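Local structure of botulinum neurotoxin type C1 (Clostridium botulinum, 3N7K) at residues A[287-292]-A[300-305]; A[352-357]-A[365-370]; A[153-158]-A[165-170]. The protein is a clostridial neurotoxin whose receptor-binding domain binds gangliosides through a dedicated loop, probably to attach the toxin to nerve cells. All coordinates share one frame; numbering follows the deposited sequence.

Contact 1: A[287-292]-A[300-305]; sequences RIRGNT and GDILYF
Ile288 can be followed outward from its backbone along the start of strand 302-308. Its CB lies 3.4 Å from Ile302 O, beside the carbonyl oxygen that its own N-H binds. From there the branches part: CG2 meets Ile302 CG2 at 3.9 Å, the two side chains crossing at about a right angle, while CG1, set anti to the carbonyl carbon (chi1 -74°), runs toward Tyr304. The terminal CD1 then touches Tyr304 CD1 at the edge of the phenol ring, 3.8 Å away and near its plane, and also rests on the backbone of Leu303. A branched aliphatic residue suits this place, since one branch covers Ile302 and the other reaches the ring. The backbone beneath forms a classic beta bulge in the C-terminal, beta-trefoil part of the domain. Two successive residues, Ile288 and Arg289, stand opposite the single residue Ile302, whose carbonyl oxygen takes Ile288 N at 2.8 Å and Arg289 N at 3.3 Å, both from the same face of the carbonyl plane. Ile302 N returns a bond to Arg289 O at 3.1 Å. The bulge shifts the register by one residue where the backbone changes direction sharply at Ile288. Beyond it, Ile302 CD1 lies over one face of the Arg289 guanidinium, modelled so close that the exact spacing is doubtful; Arg289 NH1 is bound by Asn372 O. Gly290, with no side chain, lets the carboxylate of Asp301 come against its backbone, Asp301 OD1 to Gly290 CA being 3.4 Å. The other oxygen, Asp301 OD2, is bound by Tyr243 and by the backbone N of Arg298.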
loop_
_atom_site.group_PDB
_atom_site.type_symbol
_atom_site.label_atom_id
_atom_site.label_comp_id
_atom_site.label_asym_id
_atom_site.label_seq_id
_atom_site.Cartn_x
_atom_site.Cartn_y
_atom_site.Cartn_z
ATOM N N ARG A 287 -7.471 21.397 1.959
ATOM C CA ARG A 287 -7.561 21.438 3.426
ATOM C C ARG A 287 -8.278 22.629 4.018
ATOM O O ARG A 287 -8.145 23.743 3.545
ATOM C CB ARG A 287 -6.173 21.387 4.056
ATOM C CG ARG A 287 -6.194 21.538 5.569
ATOM C CD ARG A 287 -4.784 21.600 6.133
ATOM N NE ARG A 287 -4.098 22.845 5.794
ATOM C CZ ARG A 287 -2.786 22.937 5.589
ATOM N NH1 ARG A 287 -2.234 24.107 5.291
ATOM N NH2 ARG A 287 -2.024 21.851 5.658
ATOM N N ILE A 288 -9.021 22.387 5.087
ATOM C CA ILE A 288 -9.741 23.450 5.769
ATOM C C ILE A 288 -9.157 23.591 7.178
ATOM O O ILE A 288 -8.913 24.701 7.652
ATOM C CB ILE A 288 -11.261 23.139 5.802
ATOM C CG1 ILE A 288 -11.842 23.361 4.404
ATOM C CG2 ILE A 288 -11.971 24.006 6.842
ATOM C CD1 ILE A 288 -13.251 22.888 4.236
ATOM N N ARG A 289 -8.924 22.453 7.830
ATOM C CA ARG A 289 -8.324 22.418 9.162
ATOM C C ARG A 289 -7.421 21.192 9.283
ATOM O O ARG A 289 -7.852 20.070 9.064
ATOM C CB ARG A 289 -9.395 22.380 10.252
ATOM C CG ARG A 289 -8.803 22.112 11.626
ATOM C CD ARG A 289 -9.685 22.587 12.762
ATOM N NE ARG A 289 -10.829 21.727 13.064
ATOM C CZ ARG A 289 -10.790 20.396 13.161
ATOM N NH1 ARG A 289 -11.898 19.723 13.464
ATOM N NH2 ARG A 289 -9.668 19.727 12.917
ATOM N N GLY A 290 -6.161 21.418 9.629
ATOM C CA GLY A 290 -5.208 20.331 9.755
ATOM C C GLY A 290 -3.860 20.923 10.102
ATOM O O GLY A 290 -3.786 22.102 10.441
ATOM N N ASN A 291 -2.792 20.134 10.021
ATOM C CA ASN A 291 -1.471 20.656 10.355
ATOM C C ASN A 291 -0.932 21.528 9.234
ATOM O O ASN A 291 -0.500 21.028 8.198
ATOM C CB ASN A 291 -0.487 19.520 10.655
ATOM C CG ASN A 291 0.839 20.036 11.189
ATOM O OD1 ASN A 291 1.858 19.979 10.509
ATOM N ND2 ASN A 291 0.820 20.567 12.411
ATOM N N THR A 292 -0.955 22.837 9.461
ATOM C CA THR A 292 -0.497 23.807 8.472
ATOM C C THR A 292 0.934 23.624 7.959
ATOM O O THR A 292 1.262 24.107 6.873
ATOM C CB THR A 292 -0.647 25.267 9.002
ATOM O OG1 THR A 292 0.001 25.398 10.273
ATOM C CG2 THR A 292 -2.110 25.634 9.138
ATOM N N GLY A 300 -9.202 13.247 10.836
ATOM C CA GLY A 300 -9.805 14.343 11.572
ATOM C C GLY A 300 -9.689 15.661 10.828
ATOM O O GLY A 300 -10.340 16.646 11.190
ATOM N N ASP A 301 -8.847 15.687 9.796
ATOM C CA ASP A 301 -8.660 16.887 8.988
ATOM C C ASP A 301 -9.945 17.209 8.230
ATOM O O ASP A 301 -10.591 16.300 7.696
ATOM C CB ASP A 301 -7.538 16.665 7.977
ATOM C CG ASP A 301 -6.175 16.991 8.534
ATOM O OD1 ASP A 301 -6.034 17.043 9.777
ATOM O OD2 ASP A 301 -5.243 17.182 7.719
ATOM N N ILE A 302 -10.320 18.490 8.188
ATOM C CA ILE A 302 -11.517 18.911 7.457
ATOM C C ILE A 302 -11.048 19.377 6.086
ATOM O O ILE A 302 -9.962 19.947 5.953
ATOM C CB ILE A 302 -12.283 20.065 8.159
ATOM C CG1 ILE A 302 -12.783 19.626 9.537
ATOM C CG2 ILE A 302 -13.514 20.425 7.351
ATOM C CD1 ILE A 302 -11.694 19.248 10.502
ATOM N N LEU A 303 -11.874 19.141 5.070
ATOM C CA LEU A 303 -11.509 19.480 3.698
ATOM C C LEU A 303 -12.664 19.368 2.698
ATOM O O LEU A 303 -13.779 18.991 3.053
ATOM C CB LEU A 303 -10.397 18.523 3.263
ATOM C CG LEU A 303 -10.629 17.085 3.756
ATOM C CD1 LEU A 303 -11.713 16.406 2.960
ATOM C CD2 LEU A 303 -9.350 16.307 3.643
ATOM N N TYR A 304 -12.382 19.722 1.447
ATOM C CA TYR A 304 -13.348 19.585 0.364
ATOM C C TYR A 304 -12.562 19.054 -0.814
ATOM O O TYR A 304 -11.346 18.857 -0.717
ATOM C CB TYR A 304 -14.022 20.904 -0.018
ATOM C CG TYR A 304 -13.098 22.028 -0.409
ATOM C CD1 TYR A 304 -12.399 22.743 0.568
ATOM C CD2 TYR A 304 -12.961 22.420 -1.749
ATOM C CE1 TYR A 304 -11.596 23.825 0.233
ATOM C CE2 TYR A 304 -12.154 23.500 -2.102
ATOM C CZ TYR A 304 -11.477 24.198 -1.099
ATOM O OH TYR A 304 -10.685 25.278 -1.407
ATOM N N PHE A 305 -13.251 18.814 -1.921
ATOM C CA PHE A 305 -12.594 18.279 -3.096
ATOM C C PHE A 305 -12.919 19.100 -4.329
ATOM O O PHE A 305 -14.061 19.487 -4.541
ATOM C CB PHE A 305 -13.022 16.823 -3.326
ATOM C CG PHE A 305 -12.856 15.946 -2.122
ATOM C CD1 PHE A 305 -13.724 16.056 -1.034
ATOM C CD2 PHE A 305 -11.811 15.034 -2.051
ATOM C CE1 PHE A 305 -13.549 15.269 0.121
ATOM C CE2 PHE A 305 -11.626 14.248 -0.913
ATOM C CZ PHE A 305 -12.499 14.368 0.178
#

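Contact 2: A[352-357]-A[365-370]; sequences QIQPMN and QIFKSN
The Phe367 ring meets strand 351-358 at its edge: Gln352 O lies in the ring plane, 3.4 Å from Phe367 CD2, and farther along the same edge Gln354 CB packs 3.8 Å from Phe367 CE2. Across this contact nothing rests on a ring face, though Ile376 and Ile379 of strand 376-387 also touch the side chain. With CG beside its own backbone N (chi1 -59°), the ring lies along the strand toward Gln354, and a flat hydrocarbon suits a site bordered by the aliphatic root of a glutamine. Gln352 O is thus in touch with the ring while accepting Phe367 N at 2.8 Å. The two strands form a beta hairpin within the trefoil part of the receptor-binding domain, running antiparallel at 155°. Its second hydrogen-bonded pair is Gln354 with Gln365, joined by reciprocal backbone bonds, Gln354 N to Gln365 O and Gln365 N to Gln354 O, both 2.8 Å. Between these pairs, Ile353 and Ile366 point side by side to the other, buried face, with Ile353 CG1 4.1 Å from Ile366 CD1. Leu303 and Phe305 of strand 302-308 join them there, an apolar setting fit for isoleucine. On the Phe367 face, Met356 bends twice along its flexible chain and brings CE obliquely against the amide of Gln365, 3.6 Å from Gln365 CD.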
loop_
_atom_site.group_PDB
_atom_site.type_symbol
_atom_site.label_atom_id
_atom_site.label_comp_id
_atom_site.label_asym_id
_atom_site.label_seq_id
_atom_site.Cartn_x
_atom_site.Cartn_y
_atom_site.Cartn_z
ATOM N N GLN A 352 -14.813 15.386 6.440
ATOM C CA GLN A 352 -13.714 15.078 7.340
ATOM C C GLN A 352 -13.230 13.703 6.941
ATOM O O GLN A 352 -14.018 12.767 6.830
ATOM C CB GLN A 352 -14.179 15.045 8.787
ATOM C CG GLN A 352 -13.034 14.842 9.766
ATOM C CD GLN A 352 -13.508 14.776 11.205
ATOM O OE1 GLN A 352 -14.190 13.821 11.601
ATOM N NE2 GLN A 352 -13.153 15.790 11.999
ATOM N N ILE A 353 -11.932 13.587 6.728
ATOM C CA ILE A 353 -11.339 12.343 6.301
ATOM C C ILE A 353 -10.767 11.533 7.469
ATOM O O ILE A 353 -10.293 12.092 8.470
ATOM C CB ILE A 353 -10.250 12.644 5.247
ATOM C CG1 ILE A 353 -9.860 11.376 4.493
ATOM C CG2 ILE A 353 -9.041 13.292 5.914
ATOM C CD1 ILE A 353 -9.020 11.688 3.277
ATOM N N GLN A 354 -10.827 10.210 7.331
ATOM C CA GLN A 354 -10.329 9.292 8.353
ATOM C C GLN A 354 -9.562 8.126 7.716
ATOM O O GLN A 354 -10.076 7.442 6.832
ATOM C CB GLN A 354 -11.498 8.748 9.171
ATOM C CG GLN A 354 -11.322 8.827 10.668
ATOM C CD GLN A 354 -11.248 10.247 11.189
ATOM O OE1 GLN A 354 -10.165 10.814 11.308
ATOM N NE2 GLN A 354 -12.405 10.834 11.500
ATOM N N PRO A 355 -8.321 7.883 8.169
ATOM C CA PRO A 355 -7.530 6.786 7.607
ATOM C C PRO A 355 -8.265 5.477 7.812
ATOM O O PRO A 355 -8.884 5.245 8.850
ATOM C CB PRO A 355 -6.230 6.860 8.397
ATOM C CG PRO A 355 -6.699 7.312 9.746
ATOM C CD PRO A 355 -7.697 8.402 9.401
ATOM N N MET A 356 -8.187 4.619 6.809
ATOM C CA MET A 356 -8.861 3.346 6.855
ATOM C C MET A 356 -8.074 2.380 5.995
ATOM O O MET A 356 -8.308 2.273 4.796
ATOM C CB MET A 356 -10.275 3.531 6.315
ATOM C CG MET A 356 -10.984 2.258 5.996
ATOM S SD MET A 356 -10.808 1.168 7.367
ATOM C CE MET A 356 -12.257 1.650 8.327
ATOM N N ASN A 357 -7.126 1.685 6.614
ATOM C CA ASN A 357 -6.279 0.725 5.906
ATOM C C ASN A 357 -6.700 -0.711 6.169
ATOM O O ASN A 357 -7.111 -1.059 7.280
ATOM C CB ASN A 357 -4.835 0.892 6.346
ATOM C CG ASN A 357 -4.388 2.315 6.291
ATOM O OD1 ASN A 357 -4.347 2.915 5.220
ATOM N ND2 ASN A 357 -4.064 2.882 7.450
ATOM N N GLN A 365 -12.074 6.978 4.951
ATOM C CA GLN A 365 -13.498 7.184 5.133
ATOM C C GLN A 365 -13.755 8.682 5.138
ATOM O O GLN A 365 -13.086 9.439 5.842
ATOM C CB GLN A 365 -13.976 6.525 6.426
ATOM C CG GLN A 365 -14.559 5.137 6.179
ATOM C CD GLN A 365 -14.603 4.248 7.411
ATOM O OE1 GLN A 365 -15.310 3.243 7.422
ATOM N NE2 GLN A 365 -13.832 4.599 8.443
ATOM N N ILE A 366 -14.706 9.111 4.315
ATOM C CA ILE A 366 -15.027 10.525 4.212
ATOM C C ILE A 366 -16.375 10.787 4.848
ATOM O O ILE A 366 -17.382 10.171 4.484
ATOM C CB ILE A 366 -15.113 10.984 2.751
ATOM C CG1 ILE A 366 -14.241 10.094 1.850
ATOM C CG2 ILE A 366 -14.751 12.474 2.682
ATOM C CD1 ILE A 366 -12.798 10.425 1.817
ATOM N N PHE A 367 -16.391 11.726 5.782
ATOM C CA PHE A 367 -17.618 12.052 6.486
ATOM C C PHE A 367 -18.063 13.468 6.187
ATOM O O PHE A 367 -17.244 14.324 5.877
ATOM C CB PHE A 367 -17.397 11.888 7.980
ATOM C CG PHE A 367 -16.974 10.514 8.367
ATOM C CD1 PHE A 367 -17.898 9.601 8.852
ATOM C CD2 PHE A 367 -15.651 10.118 8.212
ATOM C CE1 PHE A 367 -17.510 8.305 9.181
ATOM C CE2 PHE A 367 -15.249 8.824 8.534
ATOM C CZ PHE A 367 -16.180 7.916 9.020
ATOM N N LYS A 368 -19.365 13.706 6.275
ATOM C CA LYS A 368 -19.907 15.029 6.026
ATOM C C LYS A 368 -19.936 15.779 7.358
ATOM O O LYS A 368 -20.595 15.356 8.310
ATOM C CB LYS A 368 -21.321 14.913 5.429
ATOM C CG LYS A 368 -21.936 16.239 4.981
ATOM C CD LYS A 368 -21.327 16.754 3.687
ATOM C CE LYS A 368 -21.535 18.255 3.547
ATOM N NZ LYS A 368 -20.638 19.026 4.451
ATOM N N SER A 369 -19.204 16.886 7.427
ATOM C CA SER A 369 -19.156 17.682 8.646
ATOM C C SER A 369 -19.374 19.168 8.390
ATOM O O SER A 369 -19.539 19.608 7.249
ATOM C CB SER A 369 -17.808 17.495 9.349
ATOM O OG SER A 369 -16.743 18.055 8.599
ATOM N N ASN A 370 -19.390 19.927 9.480
ATOM C CA ASN A 370 -19.546 21.372 9.433
ATOM C C ASN A 370 -18.132 21.950 9.318
ATOM O O ASN A 370 -17.171 21.206 9.125
ATOM C CB ASN A 370 -20.228 21.881 10.706
ATOM C CG ASN A 370 -19.584 21.344 11.961
ATOM O OD1 ASN A 370 -19.868 20.229 12.391
ATOM N ND2 ASN A 370 -18.697 22.129 12.548
#

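Contact 3: A[153-158]-A[165-170]; sequences GNMKIY and DTIKVK
Gly153 O is gripped by two donors at and just beyond the end of strand 162-168. Val169 N approaches nearly along the C=O axis at 3.0 Å, with a straight N-H (170°), while Lys168 NZ comes to a lone pair in the carbonyl plane at 3.2 Å. Lys168 can do this because its long chain, CG anti to the backbone N, turns at chi2 (55°) and lays its tail back along Gly153. Glycine suits the place through its own extended backbone (psi -125°), a conformation awkward for residues that carry a CB. Farther along, Met155 N gives a nearly straight bond to Ile167 O at 2.7 Å, and Ile157 N reaches Asp165 O at 3.2 Å. These bonds join the arms of a beta hairpin, strands 154-159 and 162-168, in the N-terminal, lectin-like jelly-roll part of the receptor-binding domain. The arms run antiparallel. On one face Met155 and Ile167 lie side by side, with Met155 CB 3.8 Å from Ile167 CG2 and 3.6 Å from Val169 CG2. The unbranched methionine then leads away from the hairpin to Phe114 and Leu116 in strand 111-117, a reach that fits it for spanning to the neighbouring sheet. Ile157 CG2 packs against Asp165 CB at 3.8 Å, leaving the carboxylate turned to Asn127, whose N makes a weak bond to Asp165 OD2. The other face is more polar: Lys156 and Thr166 point the same way, and Thr166 OG1 lies 3.9 Å from Lys156 CD.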
loop_
_atom_site.group_PDB
_atom_site.type_symbol
_atom_site.label_atom_id
_atom_site.label_comp_id
_atom_site.label_asym_id
_atom_site.label_seq_id
_atom_site.Cartn_x
_atom_site.Cartn_y
_atom_site.Cartn_z
ATOM N N GLY A 153 10.619 -26.084 14.966
ATOM C CA GLY A 153 9.194 -25.861 14.847
ATOM C C GLY A 153 8.779 -25.358 13.483
ATOM O O GLY A 153 9.093 -25.957 12.449
ATOM N N ASN A 154 8.088 -24.227 13.470
ATOM C CA ASN A 154 7.601 -23.679 12.221
ATOM C C ASN A 154 8.306 -22.465 11.609
ATOM O O ASN A 154 8.986 -21.677 12.273
ATOM C CB ASN A 154 6.109 -23.381 12.368
ATOM C CG ASN A 154 5.286 -24.638 12.559
ATOM O OD1 ASN A 154 5.110 -25.426 11.627
ATOM N ND2 ASN A 154 4.781 -24.839 13.775
ATOM N N MET A 155 8.113 -22.352 10.302
ATOM C CA MET A 155 8.638 -21.280 9.478
ATOM C C MET A 155 7.383 -20.597 8.937
ATOM O O MET A 155 6.512 -21.262 8.367
ATOM C CB MET A 155 9.452 -21.888 8.335
ATOM C CG MET A 155 9.620 -21.019 7.100
ATOM S SD MET A 155 10.238 -22.032 5.729
ATOM C CE MET A 155 11.867 -21.347 5.482
ATOM N N LYS A 156 7.268 -19.288 9.140
ATOM C CA LYS A 156 6.094 -18.568 8.651
ATOM C C LYS A 156 6.406 -17.193 8.106
ATOM O O LYS A 156 7.483 -16.642 8.328
ATOM C CB LYS A 156 5.025 -18.430 9.743
ATOM C CG LYS A 156 5.354 -19.061 11.079
ATOM C CD LYS A 156 4.106 -19.065 11.941
ATOM C CE LYS A 156 4.349 -19.650 13.326
ATOM N NZ LYS A 156 5.336 -18.861 14.117
ATOM N N ILE A 157 5.443 -16.635 7.390
ATOM C CA ILE A 157 5.603 -15.320 6.813
ATOM C C ILE A 157 4.330 -14.511 7.016
ATOM O O ILE A 157 3.232 -15.035 6.874
ATOM C CB ILE A 157 5.945 -15.419 5.300
ATOM C CG1 ILE A 157 6.030 -14.017 4.695
ATOM C CG2 ILE A 157 4.909 -16.263 4.572
ATOM C CD1 ILE A 157 6.577 -13.990 3.294
ATOM N N TYR A 158 4.487 -13.237 7.368
ATOM C CA TYR A 158 3.351 -12.343 7.581
ATOM C C TYR A 158 3.426 -11.132 6.656
ATOM O O TYR A 158 4.502 -10.617 6.386
ATOM C CB TYR A 158 3.335 -11.792 9.010
ATOM C CG TYR A 158 3.442 -12.813 10.115
ATOM C CD1 TYR A 158 2.436 -12.928 11.069
ATOM C CD2 TYR A 158 4.561 -13.631 10.239
ATOM C CE1 TYR A 158 2.538 -13.825 12.120
ATOM C CE2 TYR A 158 4.671 -14.533 11.290
ATOM C CZ TYR A 158 3.651 -14.620 12.228
ATOM O OH TYR A 158 3.746 -15.485 13.287
ATOM N N ASP A 165 1.253 -17.647 5.574
ATOM C CA ASP A 165 1.612 -19.023 5.346
ATOM C C ASP A 165 2.385 -19.508 6.565
ATOM O O ASP A 165 3.053 -18.725 7.241
ATOM C CB ASP A 165 2.482 -19.081 4.089
ATOM C CG ASP A 165 2.493 -20.445 3.452
ATOM O OD1 ASP A 165 1.658 -21.283 3.841
ATOM O OD2 ASP A 165 3.328 -20.676 2.555
ATOM N N THR A 166 2.283 -20.798 6.854
ATOM C CA THR A 166 2.976 -21.405 7.985
ATOM C C THR A 166 3.420 -22.783 7.515
ATOM O O THR A 166 2.815 -23.352 6.593
ATOM C CB THR A 166 2.037 -21.570 9.198
ATOM O OG1 THR A 166 2.716 -22.281 10.244
ATOM C CG2 THR A 166 0.780 -22.331 8.802
ATOM N N ILE A 167 4.470 -23.319 8.136
ATOM C CA ILE A 167 4.968 -24.638 7.756
ATOM C C ILE A 167 6.027 -25.186 8.709
ATOM O O ILE A 167 6.748 -24.428 9.366
ATOM C CB ILE A 167 5.558 -24.625 6.332
ATOM C CG1 ILE A 167 5.945 -26.045 5.911
ATOM C CG2 ILE A 167 6.793 -23.749 6.297
ATOM C CD1 ILE A 167 4.859 -27.076 6.144
ATOM N N LYS A 168 6.114 -26.513 8.773
ATOM C CA LYS A 168 7.082 -27.168 9.637
ATOM C C LYS A 168 8.435 -27.284 8.953
ATOM O O LYS A 168 8.543 -27.755 7.820
ATOM C CB LYS A 168 6.570 -28.553 10.047
ATOM C CG LYS A 168 7.567 -29.407 10.808
ATOM C CD LYS A 168 8.119 -28.713 12.041
ATOM C CE LYS A 168 9.237 -29.538 12.653
ATOM N NZ LYS A 168 10.024 -28.789 13.665
ATOM N N VAL A 169 9.467 -26.824 9.647
ATOM C CA VAL A 169 10.826 -26.883 9.128
ATOM C C VAL A 169 11.299 -28.333 9.197
ATOM O O VAL A 169 11.148 -28.999 10.223
ATOM C CB VAL A 169 11.781 -25.993 9.960
ATOM C CG1 VAL A 169 13.197 -26.236 9.550
ATOM C CG2 VAL A 169 11.443 -24.536 9.766
ATOM N N LYS A 170 11.858 -28.816 8.093
ATOM C CA LYS A 170 12.368 -30.180 8.017
ATOM C C LYS A 170 13.840 -30.203 8.448
ATOM O O LYS A 170 14.467 -29.148 8.576
ATOM C CB LYS A 170 12.246 -30.692 6.584
ATOM C CG LYS A 170 13.076 -29.902 5.585
ATOM C CD LYS A 170 12.823 -30.370 4.157
ATOM C CE LYS A 170 13.550 -29.489 3.148
ATOM N NZ LYS A 170 13.110 -29.731 1.733
#

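Overall arrangement
Contacts 1 and 2 belong to the trefoil part and share one sheet: strands 302-308 and 351-358 are neighbours in it, and the two contacts touch where Gly300 meets Ile353 and Gln352. Contact 3 sits in the jelly-roll part, across the chain's centre, its own centre about 45 Å from that of contact 1 and about 39 Å from that of contact 2. Contacts 2 and 3 are hairpins of regular register, whereas contact 1 bulges. All three are partly buried. Contact 2 lies deepest, half its touching residues buried and none exposed, and turns isoleucines inward; contact 1 has one exposed residue, an arginine; contact 3 has three, and one face bears lysine and threonine.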